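DUF3856 domain-containing protein (Chlorobium tepidum, PDB 2HR2) is of unknown function but folds into a TPR-like alpha-alpha superhelix, an architecture that in related proteins commonly serves protein-protein recognition. Local coordinates at residues D51-D56 with L84-R89; D56-A61 with Q95-L100; K99-A104 with V129-E134. All coordinates share one frame; numbering follows the deposited sequence.

Contact 1: residues D51-D56 with L84-R89; sequences DHAGFD and LHYFNR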
ATOM      1  N   ASP A  51      -0.279  17.774  -3.012  1.00 60.63           N
ATOM      2  CA  ASP A  51       0.462  17.001  -2.014  1.00 60.82           C
ATOM      3  C   ASP A  51       1.153  15.810  -2.686  1.00 60.46           C
ATOM      4  O   ASP A  51       0.650  14.691  -2.644  1.00 60.83           O
ATOM      5  CB  ASP A  51      -0.487  16.537  -0.900  1.00 60.93           C
ATOM      6  CG  ASP A  51       0.229  15.800   0.227  1.00 62.57           C
ATOM      7  OD1 ASP A  51       1.476  15.823   0.290  1.00 64.06           O
ATOM      8  OD2 ASP A  51      -0.467  15.196   1.064  1.00 66.38           O
ATOM      9  N   HIS A  52       2.312  16.060  -3.297  1.00 60.16           N
ATOM     10  CA  HIS A  52       3.069  15.009  -3.990  1.00 59.93           C
ATOM     11  C   HIS A  52       3.534  13.883  -3.078  1.00 60.02           C
ATOM     12  O   HIS A  52       3.454  12.716  -3.453  1.00 60.22           O
ATOM     13  CB  HIS A  52       4.289  15.584  -4.720  1.00 59.38           C
ATOM     14  CG  HIS A  52       3.954  16.331  -5.972  1.00 58.94           C
ATOM     15  ND1 HIS A  52       3.735  17.692  -5.995  1.00 59.36           N
ATOM     16  CD2 HIS A  52       3.806  15.905  -7.249  1.00 60.00           C
ATOM     17  CE1 HIS A  52       3.466  18.073  -7.230  1.00 58.88           C
ATOM     18  NE2 HIS A  52       3.501  17.008  -8.011  1.00 60.51           N
ATOM     19  N   ALA A  53       4.029  14.230  -1.896  1.00 60.15           N
ATOM     20  CA  ALA A  53       4.519  13.233  -0.948  1.00 60.30           C
ATOM     21  C   ALA A  53       3.418  12.246  -0.556  1.00 60.62           C
ATOM     22  O   ALA A  53       3.610  11.027  -0.617  1.00 60.52           O
ATOM     23  CB  ALA A  53       5.083  13.917   0.282  1.00 60.16           C
ATOM     24  N   GLY A  54       2.266  12.788  -0.166  1.00 60.82           N
ATOM     25  CA  GLY A  54       1.116  11.978   0.218  1.00 60.68           C
ATOM     26  C   GLY A  54       0.525  11.199  -0.940  1.00 60.40           C
ATOM     27  O   GLY A  54       0.221  10.021  -0.800  1.00 60.29           O
ATOM     28  N   PHE A  55       0.374  11.853  -2.085  1.00 59.99           N
ATOM     29  CA  PHE A  55      -0.186  11.203  -3.257  1.00 59.74           C
ATOM     30  C   PHE A  55       0.691  10.044  -3.728  1.00 60.14           C
ATOM     31  O   PHE A  55       0.176   8.972  -4.045  1.00 60.29           O
ATOM     32  CB  PHE A  55      -0.391  12.207  -4.384  1.00 58.47           C
ATOM     33  CG  PHE A  55      -1.112  11.639  -5.566  1.00 57.26           C
ATOM     34  CD1 PHE A  55      -2.491  11.507  -5.548  1.00 55.82           C
ATOM     35  CD2 PHE A  55      -0.419  11.236  -6.695  1.00 56.73           C
ATOM     36  CE1 PHE A  55      -3.164  10.985  -6.630  1.00 56.42           C
ATOM     37  CE2 PHE A  55      -1.088  10.712  -7.788  1.00 57.62           C
ATOM     38  CZ  PHE A  55      -2.461  10.586  -7.754  1.00 56.90           C
ATOM     39  N   ASP A  56       2.003  10.256  -3.777  1.00 60.46           N
ATOM     40  CA  ASP A  56       2.931   9.191  -4.169  1.00 61.12           C
ATOM     41  C   ASP A  56       2.884   8.019  -3.173  1.00 61.08           C
ATOM     42  O   ASP A  56       2.984   6.852  -3.572  1.00 61.01           O
ATOM     43  CB  ASP A  56       4.366   9.724  -4.328  1.00 61.57           C
ATOM     44  CG  ASP A  56       4.537  10.623  -5.557  1.00 63.51           C
ATOM     45  OD1 ASP A  56       3.760  10.495  -6.526  1.00 68.43           O
ATOM     46  OD2 ASP A  56       5.466  11.457  -5.563  1.00 66.03           O
ATOM     47  N   LEU A  84       6.015   3.347   3.083  1.00 60.64           N
ATOM     48  CA  LEU A  84       6.308   3.377   4.512  1.00 60.49           C
ATOM     49  C   LEU A  84       7.291   4.481   4.901  1.00 60.20           C
ATOM     50  O   LEU A  84       7.244   4.974   6.029  1.00 60.16           O
ATOM     51  CB  LEU A  84       6.813   2.009   4.971  1.00 60.24           C
ATOM     52  CG  LEU A  84       5.776   0.886   4.871  1.00 61.29           C
ATOM     53  CD1 LEU A  84       6.426  -0.478   5.038  1.00 61.91           C
ATOM     54  CD2 LEU A  84       4.649   1.073   5.882  1.00 62.30           C
ATOM     55  N   HIS A  85       8.172   4.871   3.981  1.00 60.35           N
ATOM     56  CA  HIS A  85       9.112   5.967   4.233  1.00 60.58           C
ATOM     57  C   HIS A  85       8.324   7.241   4.551  1.00 60.72           C
ATOM     58  O   HIS A  85       8.734   8.037   5.389  1.00 60.86           O
ATOM     59  CB  HIS A  85      10.039   6.188   3.029  1.00 60.59           C
ATOM     60  CG  HIS A  85      11.080   7.248   3.243  1.00 61.48           C
ATOM     61  ND1 HIS A  85      12.246   7.018   3.942  1.00 63.00           N
ATOM     62  CD2 HIS A  85      11.140   8.536   2.828  1.00 62.32           C
ATOM     63  CE1 HIS A  85      12.973   8.122   3.963  1.00 62.34           C
ATOM     64  NE2 HIS A  85      12.326   9.057   3.292  1.00 62.19           N
ATOM     65  N   TYR A  86       7.183   7.414   3.883  1.00 60.86           N
ATOM     66  CA  TYR A  86       6.298   8.552   4.124  1.00 60.27           C
ATOM     67  C   TYR A  86       5.452   8.366   5.386  1.00 60.07           C
ATOM     68  O   TYR A  86       5.391   9.260   6.229  1.00 59.70           O
ATOM     69  CB  TYR A  86       5.377   8.784   2.918  1.00 59.65           C
ATOM     70  CG  TYR A  86       4.354   9.882   3.128  1.00 59.08           C
ATOM     71  CD1 TYR A  86       4.701  11.222   2.979  1.00 58.32           C
ATOM     72  CD2 TYR A  86       3.036   9.581   3.470  1.00 58.42           C
ATOM     73  CE1 TYR A  86       3.768  12.232   3.171  1.00 58.23           C
ATOM     74  CE2 TYR A  86       2.095  10.585   3.663  1.00 58.40           C
ATOM     75  CZ  TYR A  86       2.470  11.908   3.511  1.00 58.85           C
ATOM     76  OH  TYR A  86       1.550  12.912   3.694  1.00 59.74           O
ATOM     77  N   PHE A  87       4.794   7.214   5.509  1.00 60.38           N
ATOM     78  CA  PHE A  87       3.909   6.965   6.653  1.00 60.59           C
ATOM     79  C   PHE A  87       4.615   6.969   8.011  1.00 60.58           C
ATOM     80  O   PHE A  87       4.033   7.407   9.003  1.00 60.66           O
ATOM     81  CB  PHE A  87       3.112   5.665   6.484  1.00 60.60           C
ATOM     82  CG  PHE A  87       2.106   5.701   5.365  1.00 60.17           C
ATOM     83  CD1 PHE A  87       1.082   6.637   5.362  1.00 60.24           C
ATOM     84  CD2 PHE A  87       2.147   4.762   4.347  1.00 60.71           C
ATOM     85  CE1 PHE A  87       0.146   6.659   4.341  1.00 60.38           C
ATOM     86  CE2 PHE A  87       1.209   4.777   3.324  1.00 61.06           C
ATOM     87  CZ  PHE A  87       0.208   5.726   3.323  1.00 60.88           C
ATOM     88  N   ASN A  88       5.852   6.487   8.069  1.00 60.62           N
ATOM     89  CA  ASN A  88       6.588   6.497   9.329  1.00 60.40           C
ATOM     90  C   ASN A  88       6.943   7.923   9.757  1.00 60.47           C
ATOM     91  O   ASN A  88       7.047   8.200  10.951  1.00 60.78           O
ATOM     92  CB  ASN A  88       7.836   5.612   9.249  1.00 59.83           C
ATOM     93  CG  ASN A  88       7.501   4.127   9.114  1.00 60.26           C
ATOM     94  OD1 ASN A  88       6.357   3.699   9.316  1.00 62.50           O
ATOM     95  ND2 ASN A  88       8.506   3.335   8.774  1.00 59.07           N
ATOM     96  N   ARG A  89       7.097   8.828   8.790  1.00 60.69           N
ATOM     97  CA  ARG A  89       7.421  10.226   9.075  1.00 60.82           C
ATOM     98  C   ARG A  89       6.178  11.093   9.308  1.00 61.21           C
ATOM     99  O   ARG A  89       6.048  11.704  10.368  1.00 61.64           O
ATOM    100  CB  ARG A  89       8.258  10.826   7.938  1.00 59.98           C
TER

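Contact 2: residues D56-A61 with Q95-L100; sequences DAFCHA and QDEGKL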
ATOM      1  N   ASP A  56       2.003  10.256  -3.777  1.00 60.46           N
ATOM      2  CA  ASP A  56       2.931   9.191  -4.169  1.00 61.12           C
ATOM      3  C   ASP A  56       2.884   8.019  -3.173  1.00 61.08           C
ATOM      4  O   ASP A  56       2.984   6.852  -3.572  1.00 61.01           O
ATOM      5  CB  ASP A  56       4.366   9.724  -4.328  1.00 61.57           C
ATOM      6  CG  ASP A  56       4.537  10.623  -5.557  1.00 63.51           C
ATOM      7  OD1 ASP A  56       3.760  10.495  -6.526  1.00 68.43           O
ATOM      8  OD2 ASP A  56       5.466  11.457  -5.563  1.00 66.03           O
ATOM      9  N   ALA A  57       2.710   8.329  -1.889  1.00 60.77           N
ATOM     10  CA  ALA A  57       2.598   7.291  -0.866  1.00 60.75           C
ATOM     11  C   ALA A  57       1.372   6.412  -1.097  1.00 60.95           C
ATOM     12  O   ALA A  57       1.442   5.191  -0.972  1.00 61.47           O
ATOM     13  CB  ALA A  57       2.534   7.917   0.517  1.00 60.95           C
ATOM     14  N   PHE A  58       0.255   7.042  -1.440  1.00 61.06           N
ATOM     15  CA  PHE A  58      -0.994   6.336  -1.694  1.00 61.33           C
ATOM     16  C   PHE A  58      -0.831   5.434  -2.917  1.00 60.98           C
ATOM     17  O   PHE A  58      -1.275   4.287  -2.908  1.00 61.30           O
ATOM     18  CB  PHE A  58      -2.125   7.342  -1.922  1.00 62.67           C
ATOM     19  CG  PHE A  58      -2.610   8.044  -0.669  1.00 64.95           C
ATOM     20  CD1 PHE A  58      -1.783   8.265   0.436  1.00 68.28           C
ATOM     21  CD2 PHE A  58      -3.897   8.570  -0.641  1.00 69.81           C
ATOM     22  CE1 PHE A  58      -2.250   8.939   1.553  1.00 69.58           C
ATOM     23  CE2 PHE A  58      -4.369   9.247   0.473  1.00 71.34           C
ATOM     24  CZ  PHE A  58      -3.543   9.432   1.572  1.00 69.72           C
ATOM     25  N   CYS A  59      -0.183   5.953  -3.959  1.00 60.80           N
ATOM     26  CA  CYS A  59       0.066   5.183  -5.176  1.00 61.31           C
ATOM     27  C   CYS A  59       0.971   3.981  -4.904  1.00 61.20           C
ATOM     28  O   CYS A  59       0.707   2.880  -5.403  1.00 61.36           O
ATOM     29  CB  CYS A  59       0.701   6.063  -6.259  1.00 61.36           C
ATOM     30  SG  CYS A  59      -0.355   7.387  -6.877  1.00 63.59           S
ATOM     31  N   HIS A  60       2.034   4.196  -4.130  1.00 60.94           N
ATOM     32  CA  HIS A  60       2.956   3.110  -3.770  1.00 60.99           C
ATOM     33  C   HIS A  60       2.298   2.025  -2.905  1.00 60.80           C
ATOM     34  O   HIS A  60       2.635   0.845  -3.028  1.00 60.48           O
ATOM     35  CB  HIS A  60       4.204   3.641  -3.058  1.00 61.26           C
ATOM     36  CG  HIS A  60       5.220   4.246  -3.975  1.00 61.28           C
ATOM     37  ND1 HIS A  60       5.514   5.592  -3.979  1.00 62.06           N
ATOM     38  CD2 HIS A  60       6.014   3.685  -4.916  1.00 62.04           C
ATOM     39  CE1 HIS A  60       6.452   5.832  -4.877  1.00 62.19           C
ATOM     40  NE2 HIS A  60       6.772   4.692  -5.461  1.00 62.54           N
ATOM     41  N   ALA A  61       1.385   2.421  -2.021  1.00 60.51           N
ATOM     42  CA  ALA A  61       0.666   1.462  -1.191  1.00 60.83           C
ATOM     43  C   ALA A  61      -0.185   0.575  -2.086  1.00 60.76           C
ATOM     44  O   ALA A  61      -0.151  -0.653  -1.977  1.00 61.13           O
ATOM     45  CB  ALA A  61      -0.216   2.183  -0.189  1.00 61.49           C
ATOM     46  N   GLN A  95      -6.762   8.360  10.699  1.00 60.93           N
ATOM     47  CA  GLN A  95      -7.436   9.054   9.597  1.00 61.27           C
ATOM     48  C   GLN A  95      -7.567   8.047   8.479  1.00 61.09           C
ATOM     49  O   GLN A  95      -6.967   6.981   8.570  1.00 61.63           O
ATOM     50  CB  GLN A  95      -6.687  10.301   9.165  1.00 61.54           C
ATOM     51  CG  GLN A  95      -6.533  11.278  10.324  1.00 63.62           C
ATOM     52  CD  GLN A  95      -6.516  12.733   9.907  1.00 65.92           C
ATOM     53  OE1 GLN A  95      -6.782  13.075   8.751  1.00 70.33           O
ATOM     54  NE2 GLN A  95      -6.229  13.605  10.862  1.00 66.79           N
ATOM     55  N   ASP A  96      -8.339   8.358   7.438  1.00 61.06           N
ATOM     56  CA  ASP A  96      -8.511   7.409   6.321  1.00 62.28           C
ATOM     57  C   ASP A  96      -7.169   6.901   5.806  1.00 62.01           C
ATOM     58  O   ASP A  96      -7.032   5.734   5.450  1.00 62.05           O
ATOM     59  CB  ASP A  96      -9.329   7.999   5.178  1.00 63.82           C
ATOM     60  CG  ASP A  96     -10.816   7.894   5.424  1.00 70.37           C
ATOM     61  OD1 ASP A  96     -11.263   8.106   6.574  1.00 76.26           O
ATOM     62  OD2 ASP A  96     -11.537   7.596   4.450  1.00 80.39           O
ATOM     63  N   GLU A  97      -6.200   7.810   5.773  1.00 61.85           N
ATOM     64  CA  GLU A  97      -4.801   7.543   5.440  1.00 62.04           C
ATOM     65  C   GLU A  97      -4.274   6.260   6.114  1.00 61.09           C
ATOM     66  O   GLU A  97      -3.536   5.488   5.500  1.00 60.92           O
ATOM     67  CB  GLU A  97      -3.981   8.762   5.919  1.00 62.49           C
ATOM     68  CG  GLU A  97      -2.533   8.841   5.473  1.00 65.10           C
ATOM     69  CD  GLU A  97      -1.795  10.054   6.058  1.00 64.90           C
ATOM     70  OE1 GLU A  97      -1.731  10.183   7.302  1.00 70.70           O
ATOM     71  OE2 GLU A  97      -1.248  10.861   5.273  1.00 71.07           O
ATOM     72  N   GLY A  98      -4.652   6.053   7.377  1.00 60.62           N
ATOM     73  CA  GLY A  98      -4.240   4.889   8.165  1.00 60.65           C
ATOM     74  C   GLY A  98      -4.541   3.535   7.548  1.00 60.94           C
ATOM     75  O   GLY A  98      -3.810   2.571   7.779  1.00 61.12           O
ATOM     76  N   LYS A  99      -5.618   3.453   6.772  1.00 60.79           N
ATOM     77  CA  LYS A  99      -5.974   2.210   6.085  1.00 60.92           C
ATOM     78  C   LYS A  99      -4.901   1.832   5.063  1.00 60.87           C
ATOM     79  O   LYS A  99      -4.569   0.656   4.907  1.00 61.31           O
ATOM     80  CB  LYS A  99      -7.344   2.331   5.409  1.00 60.22           C
ATOM     81  CG  LYS A  99      -8.480   2.500   6.405  1.00 62.11           C
ATOM     82  CD  LYS A  99      -9.848   2.478   5.753  1.00 62.90           C
ATOM     83  CE  LYS A  99     -10.122   3.690   4.882  1.00 65.01           C
ATOM     84  NZ  LYS A  99     -11.493   3.594   4.293  1.00 67.49           N
ATOM     85  N   LEU A 100      -4.357   2.830   4.372  1.00 61.11           N
ATOM     86  CA  LEU A 100      -3.281   2.590   3.410  1.00 61.14           C
ATOM     87  C   LEU A 100      -1.947   2.303   4.113  1.00 60.63           C
ATOM     88  O   LEU A 100      -1.115   1.586   3.567  1.00 60.41           O
ATOM     89  CB  LEU A 100      -3.152   3.755   2.422  1.00 61.42           C
ATOM     90  CG  LEU A 100      -4.332   3.944   1.458  1.00 61.97           C
ATOM     91  CD1 LEU A 100      -4.169   5.204   0.619  1.00 62.89           C
ATOM     92  CD2 LEU A 100      -4.506   2.727   0.552  1.00 63.39           C
TER

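Contact 3: residues K99-A104 with V129-E134; sequences KLWISA and VEMIEE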
ATOM      1  N   LYS A  99      -5.618   3.453   6.772  1.00 60.79           N
ATOM      2  CA  LYS A  99      -5.974   2.210   6.085  1.00 60.92           C
ATOM      3  C   LYS A  99      -4.901   1.832   5.063  1.00 60.87           C
ATOM      4  O   LYS A  99      -4.569   0.656   4.907  1.00 61.31           O
ATOM      5  CB  LYS A  99      -7.344   2.331   5.409  1.00 60.22           C
ATOM      6  CG  LYS A  99      -8.480   2.500   6.405  1.00 62.11           C
ATOM      7  CD  LYS A  99      -9.848   2.478   5.753  1.00 62.90           C
ATOM      8  CE  LYS A  99     -10.122   3.690   4.882  1.00 65.01           C
ATOM      9  NZ  LYS A  99     -11.493   3.594   4.293  1.00 67.49           N
ATOM     10  N   LEU A 100      -4.357   2.830   4.372  1.00 61.11           N
ATOM     11  CA  LEU A 100      -3.281   2.590   3.410  1.00 61.14           C
ATOM     12  C   LEU A 100      -1.947   2.303   4.113  1.00 60.63           C
ATOM     13  O   LEU A 100      -1.115   1.586   3.567  1.00 60.41           O
ATOM     14  CB  LEU A 100      -3.152   3.755   2.422  1.00 61.42           C
ATOM     15  CG  LEU A 100      -4.332   3.944   1.458  1.00 61.97           C
ATOM     16  CD1 LEU A 100      -4.169   5.204   0.619  1.00 62.89           C
ATOM     17  CD2 LEU A 100      -4.506   2.727   0.552  1.00 63.39           C
ATOM     18  N   TRP A 101      -1.745   2.863   5.306  1.00 60.26           N
ATOM     19  CA  TRP A 101      -0.532   2.602   6.083  1.00 60.17           C
ATOM     20  C   TRP A 101      -0.518   1.107   6.413  1.00 60.69           C
ATOM     21  O   TRP A 101       0.455   0.412   6.123  1.00 60.36           O
ATOM     22  CB  TRP A 101      -0.536   3.403   7.388  1.00 59.81           C
ATOM     23  CG  TRP A 101       0.774   3.449   8.146  1.00 59.18           C
ATOM     24  CD1 TRP A 101       1.874   2.651   7.972  1.00 59.09           C
ATOM     25  CD2 TRP A 101       1.061   4.272   9.284  1.00 58.80           C
ATOM     26  NE1 TRP A 101       2.847   2.981   8.884  1.00 59.42           N
ATOM     27  CE2 TRP A 101       2.370   3.963   9.708  1.00 58.03           C
ATOM     28  CE3 TRP A 101       0.346   5.263   9.969  1.00 59.69           C
ATOM     29  CZ2 TRP A 101       2.976   4.600  10.782  1.00 58.11           C
ATOM     30  CZ3 TRP A 101       0.951   5.899  11.036  1.00 59.23           C
ATOM     31  CH2 TRP A 101       2.253   5.564  11.433  1.00 59.65           C
ATOM     32  N   ILE A 102      -1.614   0.628   7.004  1.00 60.82           N
ATOM     33  CA  ILE A 102      -1.757  -0.775   7.387  1.00 60.58           C
ATOM     34  C   ILE A 102      -1.571  -1.682   6.172  1.00 60.80           C
ATOM     35  O   ILE A 102      -0.899  -2.711   6.256  1.00 61.34           O
ATOM     36  CB  ILE A 102      -3.129  -1.044   8.074  1.00 60.36           C
ATOM     37  CG1 ILE A 102      -3.185  -0.342   9.436  1.00 60.61           C
ATOM     38  CG2 ILE A 102      -3.357  -2.553   8.277  1.00 60.59           C
ATOM     39  CD1 ILE A 102      -4.530  -0.401  10.122  1.00 60.54           C
ATOM     40  N   SER A 103      -2.159  -1.288   5.048  1.00 60.63           N
ATOM     41  CA  SER A 103      -2.029  -2.029   3.798  1.00 60.43           C
ATOM     42  C   SER A 103      -0.564  -2.196   3.385  1.00 60.34           C
ATOM     43  O   SER A 103      -0.142  -3.285   3.001  1.00 60.37           O
ATOM     44  CB  SER A 103      -2.804  -1.306   2.687  1.00 59.75           C
ATOM     45  OG  SER A 103      -2.564  -1.887   1.415  1.00 61.47           O
ATOM     46  N   ALA A 104       0.202  -1.111   3.461  1.00 60.50           N
ATOM     47  CA  ALA A 104       1.616  -1.132   3.091  1.00 60.70           C
ATOM     48  C   ALA A 104       2.442  -2.049   3.991  1.00 60.73           C
ATOM     49  O   ALA A 104       3.347  -2.735   3.516  1.00 60.87           O
ATOM     50  CB  ALA A 104       2.185   0.275   3.112  1.00 60.81           C
ATOM     51  N   VAL A 129      -1.272  -6.683  13.086  1.00 60.32           N
ATOM     52  CA  VAL A 129      -2.285  -6.951  14.102  1.00 60.13           C
ATOM     53  C   VAL A 129      -2.306  -5.834  15.145  1.00 60.26           C
ATOM     54  O   VAL A 129      -3.374  -5.371  15.527  1.00 60.60           O
ATOM     55  CB  VAL A 129      -2.077  -8.320  14.792  1.00 60.18           C
ATOM     56  CG1 VAL A 129      -3.113  -8.533  15.900  1.00 59.05           C
ATOM     57  CG2 VAL A 129      -2.155  -9.456  13.771  1.00 60.22           C
ATOM     58  N   GLU A 130      -1.128  -5.400  15.589  1.00 60.53           N
ATOM     59  CA  GLU A 130      -1.025  -4.328  16.581  1.00 61.01           C
ATOM     60  C   GLU A 130      -1.650  -3.017  16.089  1.00 60.29           C
ATOM     61  O   GLU A 130      -2.347  -2.337  16.840  1.00 59.78           O
ATOM     62  CB  GLU A 130       0.433  -4.117  17.011  1.00 60.73           C
ATOM     63  CG  GLU A 130       0.977  -5.247  17.898  1.00 62.91           C
ATOM     64  CD  GLU A 130       2.455  -5.090  18.252  1.00 63.72           C
ATOM     65  OE1 GLU A 130       3.254  -4.694  17.372  1.00 70.79           O
ATOM     66  OE2 GLU A 130       2.829  -5.386  19.410  1.00 68.50           O
HETATM   67  N   MSE A 131      -1.419  -2.680  14.824  1.00 60.37           N
HETATM   68  CA  MSE A 131      -1.980  -1.453  14.245  1.00 60.38           C
HETATM   69  C   MSE A 131      -3.496  -1.505  14.106  1.00 60.53           C
HETATM   70  O   MSE A 131      -4.171  -0.500  14.308  1.00 60.96           O
HETATM   71  CB  MSE A 131      -1.338  -1.142  12.895  1.00 60.17           C
HETATM   72  CG  MSE A 131       0.115  -0.724  13.016  1.00 60.51           C
HETATM   73 SE   MSE A 131       1.021  -0.639  11.312  0.75 58.89          SE
HETATM   74  CE  MSE A 131       0.082   0.865  10.513  1.00 63.18           C
ATOM     75  N   ILE A 132      -4.025  -2.674  13.756  1.00 60.50           N
ATOM     76  CA  ILE A 132      -5.471  -2.859  13.639  1.00 60.38           C
ATOM     77  C   ILE A 132      -6.132  -2.647  15.006  1.00 60.66           C
ATOM     78  O   ILE A 132      -7.197  -2.024  15.093  1.00 60.74           O
ATOM     79  CB  ILE A 132      -5.822  -4.248  13.057  1.00 59.88           C
ATOM     80  CG1 ILE A 132      -5.412  -4.311  11.587  1.00 59.64           C
ATOM     81  CG2 ILE A 132      -7.323  -4.529  13.165  1.00 60.71           C
ATOM     82  CD1 ILE A 132      -5.436  -5.697  10.995  1.00 61.30           C
ATOM     83  N   GLU A 133      -5.510  -3.165  16.064  1.00 60.67           N
ATOM     84  CA  GLU A 133      -6.026  -2.967  17.418  1.00 61.09           C
ATOM     85  C   GLU A 133      -5.990  -1.495  17.789  1.00 61.13           C
ATOM     86  O   GLU A 133      -6.978  -0.938  18.260  1.00 61.58           O
ATOM     87  CB  GLU A 133      -5.188  -3.701  18.455  1.00 61.27           C
ATOM     88  CG  GLU A 133      -5.270  -5.191  18.419  1.00 62.12           C
ATOM     89  CD  GLU A 133      -4.320  -5.801  19.414  1.00 63.65           C
ATOM     90  OE1 GLU A 133      -3.453  -6.588  18.986  1.00 68.28           O
ATOM     91  OE2 GLU A 133      -4.401  -5.451  20.613  1.00 64.80           O
ATOM     92  N   GLU A 134      -4.827  -0.888  17.570  1.00 61.31           N
ATOM     93  CA  GLU A 134      -4.571   0.505  17.915  1.00 62.06           C
ATOM     94  C   GLU A 134      -5.500   1.478  17.197  1.00 60.86           C
ATOM     95  O   GLU A 134      -5.953   2.453  17.787  1.00 60.80           O
ATOM     96  CB  GLU A 134      -3.114   0.841  17.572  1.00 62.36           C
ATOM     97  CG  GLU A 134      -2.556   2.072  18.274  1.00 66.11           C
ATOM     98  CD  GLU A 134      -1.088   2.336  17.938  1.00 66.01           C
ATOM     99  OE1 GLU A 134      -0.580   1.798  16.927  1.00 71.47           O
ATOM    100  OE2 GLU A 134      -0.441   3.092  18.694  1.00 73.27           O
TER

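Contact 1: residues D51-D56 with L84-R89
Tyr86, on helix 73-90, lays its ring against Ala53 and Gly54 in the first turn of helix 52-69, joining two consecutive helices of the TPR-like alpha-alpha superhelix. Along 84-89, where Leu84 faces helix 97-114 instead, Tyr86 carries nearly the whole contact. Its CG stands anti to the backbone N (chi1 176°), which sends the ring across to the neighbouring helix. There Ala53 CB touches Tyr86 CE1 at 3.6 Å and also lies near CD1, while Ala53 O sits 3.8 Å above the ring plane, displaced toward the rim. Gly54 adds a CH-pi contact: its CA lies over the ring face, 4.0 Å from the Tyr86 centroid and 28° off the normal. Having no side chain, Gly54 presents its backbone directly to the ring, with its CA 3.6 Å from Tyr86 CZ. Phe87, next along the helix, turns from this interface to helix 97-114. At the start of helix 52-69, Asp51 is the N-cap. Its OD1 accepts from Gly54 N at 3.2 Å, the donor standing above the carboxylate plane. The other oxygen, Asp51 OD2, is merely a neighbour of the phenol, since 4.0 Å to Tyr86 OH is too far for a hydrogen bond.

Contact 2: residues D56-A61 with Q95-L100
Phe58 and Leu100 form the main part of this contact, in which helix 52-69 meets the N-terminal part of helix 97-114, the next helix but one along the chain of this alpha-alpha superhelix. The side chain of Phe58 leaves its backbone with CG anti to the carbonyl carbon (chi1 -74°), and this turns the ring to the other helix. Already at the root, Phe58 CB is 3.9 Å from Leu100 CD1. One atom further out, Phe58 CG makes the closest approach, 3.5 Å from the same methyl. Of the two ortho carbons, Phe58 CD2 is the nearer to Leu100 CD1, at 3.6 Å, with CD1 of the ring a little more distant and CE2 more so. The methyl therefore rests over a ring face, shifted to the CB end, and makes a CH-pi contact 21° off the ring normal. Toward the far end the partner changes: Phe58 CE1 lies 3.9 Å from Glu97 CG, and CZ is only slightly farther from that methylene. The Glu97 and Phe58 side chains cross at about a right angle, with carboxylate and ring planes 79° apart. The extended chain of Glu97 carries the carboxylate onward, and OE1 accepts a hydrogen bond from Glu92 N. About one turn further along helix 52-69, Ala61 CB meets Leu100 CB at 4.2 Å and Leu100 O at 3.9 Å. The small alanine lies where the backbones come nearest, with 6.2 Å between Ala61 CA and Leu100 CA. Phe58 also touches Leu15, which ties in helix 4-24. The chemistry is thus almost wholly apolar: even the acidic residue offers its aliphatic part to the ring, while its OE1 is bound by Glu92 N, so cohesion rests on dispersion and on burying carbon surface.

Contact 3: residues K99-A104 with V129-E134
Trp101 turns its CG anti to the backbone N (chi1 -168°), and the chain of Met131, modelled as selenomethionine, bends at its last torsion (chi3 67°); together these place the Met131 methyl on the indole. The two consecutive helices, 97-114 and 118-134, run antiparallel as in an alpha-alpha hairpin of the superhelix, their short segments 165° apart with the axes 10.3 Å from each other. Met131 CE lies almost straight above the five-membered ring of Trp101, 3.5 Å from its centroid, in a CH-pi contact. The selenium stands farther back and obliquely, completing a Met-aromatic contact. On another side the same methyl meets Ile102 CG1 at 3.6 Å, the two side chains sliding past each other in opposite directions. Ile102 CD1 reaches Ile132 CG1 more loosely, at 4.3 Å. Beyond the pair, the ring of Trp101 meets that of Phe87, and Ile132 packs on Met146 of helix 142-157. With an alanine in place of Trp101 the indole under Met131 CE is gone, and the methyl would probably be freer to turn, while Phe87 would lose a neighbouring ring. The contact between these segments is apolar, resting on dispersion between a methyl, an indole face and aliphatic branches.

In the fold
The three contacts step along a run of four successive helices, 52-69 to 118-134. Contact 1 joins helix 52-69 to helix 73-90, contact 2 joins helix 52-69 to helix 97-114, and contact 3 joins helix 97-114 to helix 118-134. Contacts 1 and 2 have centres about 8 Å apart, share Asp56 and alternate along the chain; Tyr86 packs on Ala57 and Phe87 on Glu97 between them. The centre of contact 3 lies about 11 Å from that of contact 2, with Lys99 and Leu100 in common, and about 16 Å from that of contact 1. Packing of Leu84 against Trp101 connects contacts 1 and 3. Consecutive and next-but-one helices are thus packed into one continuous stretch of the TPR-like alpha-alpha superhelix.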